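Local coordinates for FKBP-type peptidyl-prolyl cis-trans isomerase fkpA (Escherichia coli, PDB 1Q6H), which catalyses the cis-trans isomerisation of peptidyl-proline bonds and acts as a chaperone in the folding of periplasmic proteins, at the interface of chains A and B. Residues are numbered along the deposited sequence; one frame, centred on the assembly and turned at random. Chains: chain A/B, FKBP-type peptidyl-prolyl cis-trans isomerase fkpA.

Contact 1: the interface of chains A and B. Residues chain A 31, 54-55, 57-58; chain B 28-29, 31-32, 35, 55, 58.
A:Val58 meets chain B with both of its methyl branches, and each branch has a different partner. CG1 stands anti to the backbone N (chi1 178°), which sends it towards B:Met35 and B:Ile55, while CG2, beside the backbone N, turns to the helix surface at B:Gly28. On the first side CG1 lies 3.8 Å from the selenium SE of the selenomethionine B:Met35, the two side chains crossing at about a right angle. CG of B:Met35 stands beside its backbone N (chi1 -62°), and a nearly extended second torsion (chi2 155°) carries SE to A:Val58; the bend at chi3 only swings the end methyl. CD1 of B:Ile55 reaches the same CG1 at 4.1 Å, the two side chains sliding past each other in opposite directions.

Backbone packing forms the second group. CG2 of A:Val58 is 3.7 Å from CA of B:Gly28, and CA of A:Val58 is 3.3 Å from the carbonyl O of B:Gly28. Carbonyl O of A:Gly57 comes equally near CA of B:Ala29. With no side chain at B:Gly28, helix 51-62 of chain A can lie directly against helix 19-43 of chain B; CD2 of A:Leu54 covers the same glycine CA at 4.0 Å.

The leucines close the patch near the two-fold axis, where the two copies of Leu31 meet. CD2 of A:Leu31 touches CD1 of B:Leu31 at 4.1 Å, and CD1 of A:Leu31 packs on CG of B:Met35. CD2 of B:Leu31 turns back to CG2 of A:Val58 at 4.0 Å. Together these apolar contacts form a patch that probably helps hold the two chains together as a dimer.

Contact 2: the interface of chains A and B. Residues chain A 49-50, 53-54, 80; chain B 19-20, 23-24, 27.
A:Leu49 inserts its forked tip against the face of helix 19-43 of chain B formed by B:Asp20, B:Ser23, B:Ala24 and B:Leu27. Its CG lies anti to its own carbonyl carbon (chi1 -66°), and the two methyls then part: CD1 meets CD1 of B:Leu27 at 3.5 Å, a tight carbon pair with the side chains at about a right angle, whereas CD2 rests 4.0 Å from CA of B:Asp20. Methyl CB of B:Ala24 fits against the backbone beside it, 3.3 Å from the carbonyl O of A:Asp50, and is also covered by CB of A:Gln53 and CB of A:Leu54.

The ring of A:Phe80 approaches from helix 70-112. Its CG is anti to the backbone N (chi1 -173°), which extends the ring towards chain B, where CD1 touches CB of B:Ser23 at 3.5 Å. Over the same face, towards the opposite rim, CE2 reaches CD1 of B:Leu27 at 4.0 Å, so that B:Ser23 and B:Leu27 share that face. Carboxylate oxygen OD2 of B:Asp19 lies in the ring plane, at its edge. An alanine in place of A:Phe80 would probably leave B:Ser23 and the CD1 methyl of B:Leu27 without this aromatic cover and open a gap between the two helices.

Polar contact across the patch comes from the backbone: N of A:Asp50 donates to the carbonyl O of B:Asp20 at 3.0 Å. The bond is nearly straight at the hydrogen (169°). Within chain A, N of A:Gln53 donates to carboxylate OD1 of A:Asp50 at 3.2 Å, from above the carboxylate plane, capping the start of helix 51-62.

In the fold, the first turns of helix 19-43 of chain B thus lie in the groove formed by the segment leading into helix 51-62 and the long helix 70-112 of chain A.

Contact 1: the interface of chains A and B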
loop_
_atom_site.group_PDB
_atom_site.type_symbol
_atom_site.label_atom_id
_atom_site.label_comp_id
_atom_site.label_asym_id
_atom_site.label_seq_id
_atom_site.Cartn_x
_atom_site.Cartn_y
_atom_site.Cartn_z
ATOM N N LEU A 31 4.728 -4.132 15.350
ATOM C CA LEU A 31 5.679 -4.182 14.240
ATOM C C LEU A 31 6.392 -5.515 14.110
ATOM O O LEU A 31 6.575 -6.022 13.016
ATOM C CB LEU A 31 6.688 -3.055 14.363
ATOM C CG LEU A 31 6.072 -1.671 14.139
ATOM C CD1 LEU A 31 6.985 -0.547 14.596
ATOM C CD2 LEU A 31 5.702 -1.458 12.684
ATOM N N LEU A 54 17.912 -10.415 10.589
ATOM C CA LEU A 54 16.793 -9.480 10.518
ATOM C C LEU A 54 16.778 -8.594 11.761
ATOM O O LEU A 54 16.669 -7.391 11.643
ATOM C CB LEU A 54 15.463 -10.193 10.303
ATOM C CG LEU A 54 14.351 -9.238 9.861
ATOM C CD1 LEU A 54 13.290 -9.883 9.022
ATOM C CD2 LEU A 54 13.732 -8.600 11.080
ATOM N N ILE A 55 16.983 -9.181 12.934
ATOM C CA ILE A 55 17.009 -8.394 14.160
ATOM C C ILE A 55 18.264 -7.494 14.223
ATOM O O ILE A 55 18.189 -6.388 14.711
ATOM C CB ILE A 55 16.841 -9.291 15.433
ATOM C CG1 ILE A 55 15.465 -9.938 15.447
ATOM C CG2 ILE A 55 16.982 -8.467 16.727
ATOM C CD1 ILE A 55 14.256 -8.972 15.487
ATOM N N GLY A 57 19.710 -6.052 11.641
ATOM C CA GLY A 57 19.361 -4.914 10.821
ATOM C C GLY A 57 18.477 -3.919 11.560
ATOM O O GLY A 57 18.679 -2.699 11.485
ATOM N N VAL A 58 17.478 -4.414 12.279
ATOM C CA VAL A 58 16.634 -3.503 13.033
ATOM C C VAL A 58 17.480 -2.715 14.021
ATOM O O VAL A 58 17.414 -1.476 14.080
ATOM C CB VAL A 58 15.529 -4.232 13.824
ATOM C CG1 VAL A 58 14.711 -3.217 14.624
ATOM C CG2 VAL A 58 14.656 -5.067 12.891
ATOM N N GLY B 28 15.204 -5.844 7.927
ATOM C CA GLY B 28 15.317 -5.350 9.285
ATOM C C GLY B 28 15.698 -3.874 9.389
ATOM O O GLY B 28 15.103 -3.113 10.120
ATOM N N ALA B 29 16.733 -3.485 8.660
ATOM C CA ALA B 29 17.197 -2.102 8.641
ATOM C C ALA B 29 16.061 -1.193 8.194
ATOM O O ALA B 29 15.889 -0.090 8.692
ATOM C CB ALA B 29 18.416 -1.976 7.694
ATOM N N LEU B 31 12.966 -1.673 8.744
ATOM C CA LEU B 31 12.043 -1.531 9.845
ATOM C C LEU B 31 12.652 -0.572 10.841
ATOM O O LEU B 31 11.973 0.307 11.367
ATOM C CB LEU B 31 11.784 -2.870 10.522
ATOM C CG LEU B 31 10.965 -2.748 11.809
ATOM C CD1 LEU B 31 9.594 -2.169 11.516
ATOM C CD2 LEU B 31 10.840 -4.117 12.424
ATOM N N GLY B 32 13.933 -0.737 11.109
ATOM C CA GLY B 32 14.589 0.169 12.047
ATOM C C GLY B 32 14.488 1.639 11.614
ATOM O O GLY B 32 14.231 2.557 12.413
HETATM N N MSE B 35 10.964 3.003 12.253
HETATM C CA MSE B 35 10.745 3.342 13.629
HETATM C C MSE B 35 11.385 4.696 13.983
HETATM O O MSE B 35 10.762 5.531 14.635
HETATM C CB MSE B 35 11.332 2.225 14.530
HETATM C CG MSE B 35 10.692 0.815 14.347
HETATM SE SE MSE B 35 11.845 -0.737 14.839
HETATM C CE MSE B 35 12.296 -0.209 16.655
ATOM N N ILE B 55 12.176 -1.203 21.068
ATOM C CA ILE B 55 12.995 -2.280 20.532
ATOM C C ILE B 55 12.643 -3.629 21.177
ATOM O O ILE B 55 12.578 -4.642 20.484
ATOM C CB ILE B 55 14.493 -1.933 20.708
ATOM C CG1 ILE B 55 15.060 -1.425 19.382
ATOM C CG2 ILE B 55 15.307 -3.130 21.154
ATOM C CD1 ILE B 55 15.676 -2.528 18.498
ATOM N N VAL B 58 9.597 -5.238 19.652
ATOM C CA VAL B 58 9.952 -5.817 18.364
ATOM C C VAL B 58 10.644 -7.166 18.586
ATOM O O VAL B 58 10.218 -8.176 18.040
ATOM C CB VAL B 58 10.857 -4.911 17.542
ATOM C CG1 VAL B 58 11.336 -5.674 16.267
ATOM C CG2 VAL B 58 10.144 -3.594 17.183
#

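Contact 2: the interface of chains A and B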
loop_
_atom_site.group_PDB
_atom_site.type_symbol
_atom_site.label_atom_id
_atom_site.label_comp_id
_atom_site.label_asym_id
_atom_site.label_seq_id
_atom_site.Cartn_x
_atom_site.Cartn_y
_atom_site.Cartn_z
ATOM N N LEU A 49 14.268 -16.439 5.415
ATOM C CA LEU A 49 15.270 -15.440 5.761
ATOM C C LEU A 49 15.883 -15.741 7.119
ATOM O O LEU A 49 15.281 -16.393 7.947
ATOM C CB LEU A 49 14.628 -14.050 5.798
ATOM C CG LEU A 49 14.124 -13.487 4.477
ATOM C CD1 LEU A 49 13.638 -12.063 4.666
ATOM C CD2 LEU A 49 15.204 -13.499 3.419
ATOM N N ASP A 50 17.093 -15.257 7.338
ATOM C CA ASP A 50 17.794 -15.494 8.576
ATOM C C ASP A 50 17.294 -14.501 9.636
ATOM O O ASP A 50 17.539 -13.289 9.533
ATOM C CB ASP A 50 19.273 -15.304 8.314
ATOM C CG ASP A 50 20.110 -15.544 9.534
ATOM O OD1 ASP A 50 19.723 -15.116 10.628
ATOM O OD2 ASP A 50 21.187 -16.149 9.484
ATOM N N GLN A 53 19.860 -12.058 11.470
ATOM C CA GLN A 53 20.280 -10.942 10.668
ATOM C C GLN A 53 19.149 -9.942 10.604
ATOM O O GLN A 53 19.379 -8.756 10.534
ATOM C CB GLN A 53 20.641 -11.418 9.259
ATOM C CG GLN A 53 21.930 -12.177 9.187
ATOM C CD GLN A 53 23.158 -11.319 9.404
ATOM O OE1 GLN A 53 23.083 -10.083 9.351
ATOM N NE2 GLN A 53 24.307 -11.973 9.614
ATOM N N LEU A 54 17.912 -10.415 10.589
ATOM C CA LEU A 54 16.793 -9.480 10.518
ATOM C C LEU A 54 16.778 -8.594 11.761
ATOM O O LEU A 54 16.669 -7.391 11.643
ATOM C CB LEU A 54 15.463 -10.193 10.303
ATOM C CG LEU A 54 14.351 -9.238 9.861
ATOM C CD1 LEU A 54 13.290 -9.883 9.022
ATOM C CD2 LEU A 54 13.732 -8.600 11.080
ATOM N N PHE A 80 15.114 -8.472 -3.699
ATOM C CA PHE A 80 14.335 -9.404 -2.899
ATOM C C PHE A 80 12.891 -9.486 -3.382
ATOM O O PHE A 80 12.334 -10.580 -3.457
ATOM C CB PHE A 80 14.379 -9.059 -1.400
ATOM C CG PHE A 80 13.739 -10.092 -0.531
ATOM C CD1 PHE A 80 14.291 -11.363 -0.429
ATOM C CD2 PHE A 80 12.561 -9.816 0.153
ATOM C CE1 PHE A 80 13.699 -12.327 0.332
ATOM C CE2 PHE A 80 11.956 -10.782 0.920
ATOM C CZ PHE A 80 12.521 -12.048 1.016
ATOM N N ASP B 19 21.877 -14.406 0.260
ATOM C CA ASP B 19 20.715 -13.522 0.231
ATOM C C ASP B 19 19.808 -13.694 1.441
ATOM O O ASP B 19 19.229 -12.722 1.931
ATOM C CB ASP B 19 19.906 -13.681 -1.046
ATOM C CG ASP B 19 18.954 -12.520 -1.264
ATOM O OD1 ASP B 19 19.380 -11.375 -0.986
ATOM O OD2 ASP B 19 17.768 -12.652 -1.667
ATOM N N ASP B 20 19.699 -14.910 1.963
ATOM C CA ASP B 20 18.855 -15.097 3.128
ATOM C C ASP B 20 19.392 -14.274 4.280
ATOM O O ASP B 20 18.652 -13.923 5.185
ATOM C CB ASP B 20 18.768 -16.549 3.533
ATOM C CG ASP B 20 17.925 -17.352 2.591
ATOM O OD1 ASP B 20 17.184 -16.751 1.765
ATOM O OD2 ASP B 20 17.945 -18.591 2.620
ATOM N N SER B 23 19.208 -10.015 2.615
ATOM C CA SER B 23 17.852 -9.549 2.457
ATOM C C SER B 23 17.181 -9.427 3.787
ATOM O O SER B 23 16.440 -8.467 4.016
ATOM C CB SER B 23 17.060 -10.460 1.528
ATOM O OG SER B 23 17.551 -10.316 0.218
ATOM N N ALA B 24 17.427 -10.380 4.681
ATOM C CA ALA B 24 16.913 -10.244 6.032
ATOM C C ALA B 24 17.386 -8.941 6.647
ATOM O O ALA B 24 16.597 -8.193 7.220
ATOM C CB ALA B 24 17.366 -11.365 6.897
ATOM N N LEU B 27 15.743 -5.966 5.206
ATOM C CA LEU B 27 14.379 -5.885 5.651
ATOM C C LEU B 27 14.334 -5.333 7.064
ATOM O O LEU B 27 13.557 -4.435 7.341
ATOM C CB LEU B 27 13.700 -7.266 5.599
ATOM C CG LEU B 27 12.791 -7.499 4.418
ATOM C CD1 LEU B 27 12.151 -8.925 4.492
ATOM C CD2 LEU B 27 11.713 -6.443 4.365
#

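Contact 1 and contact 2 are neighbouring stretches of the A-B interface of the deposited assembly, their C-alpha centres about 12 Å apart. A:Leu54 belongs to both, and helix 51-62 of chain A and helix 19-43 of chain B run through both. Along the chain B helix, contact 2 takes the opening turns and contact 1 the following ones, with B:Leu27 and B:Gly28 adjacent at the junction. Helix 70-112 of chain A enters through contact 2. Two-fold symmetry repeats each patch with the chains exchanged, so intertwined N-terminal helices hold together what is likely to be the dimer, separate from the C-terminal FKBP domains.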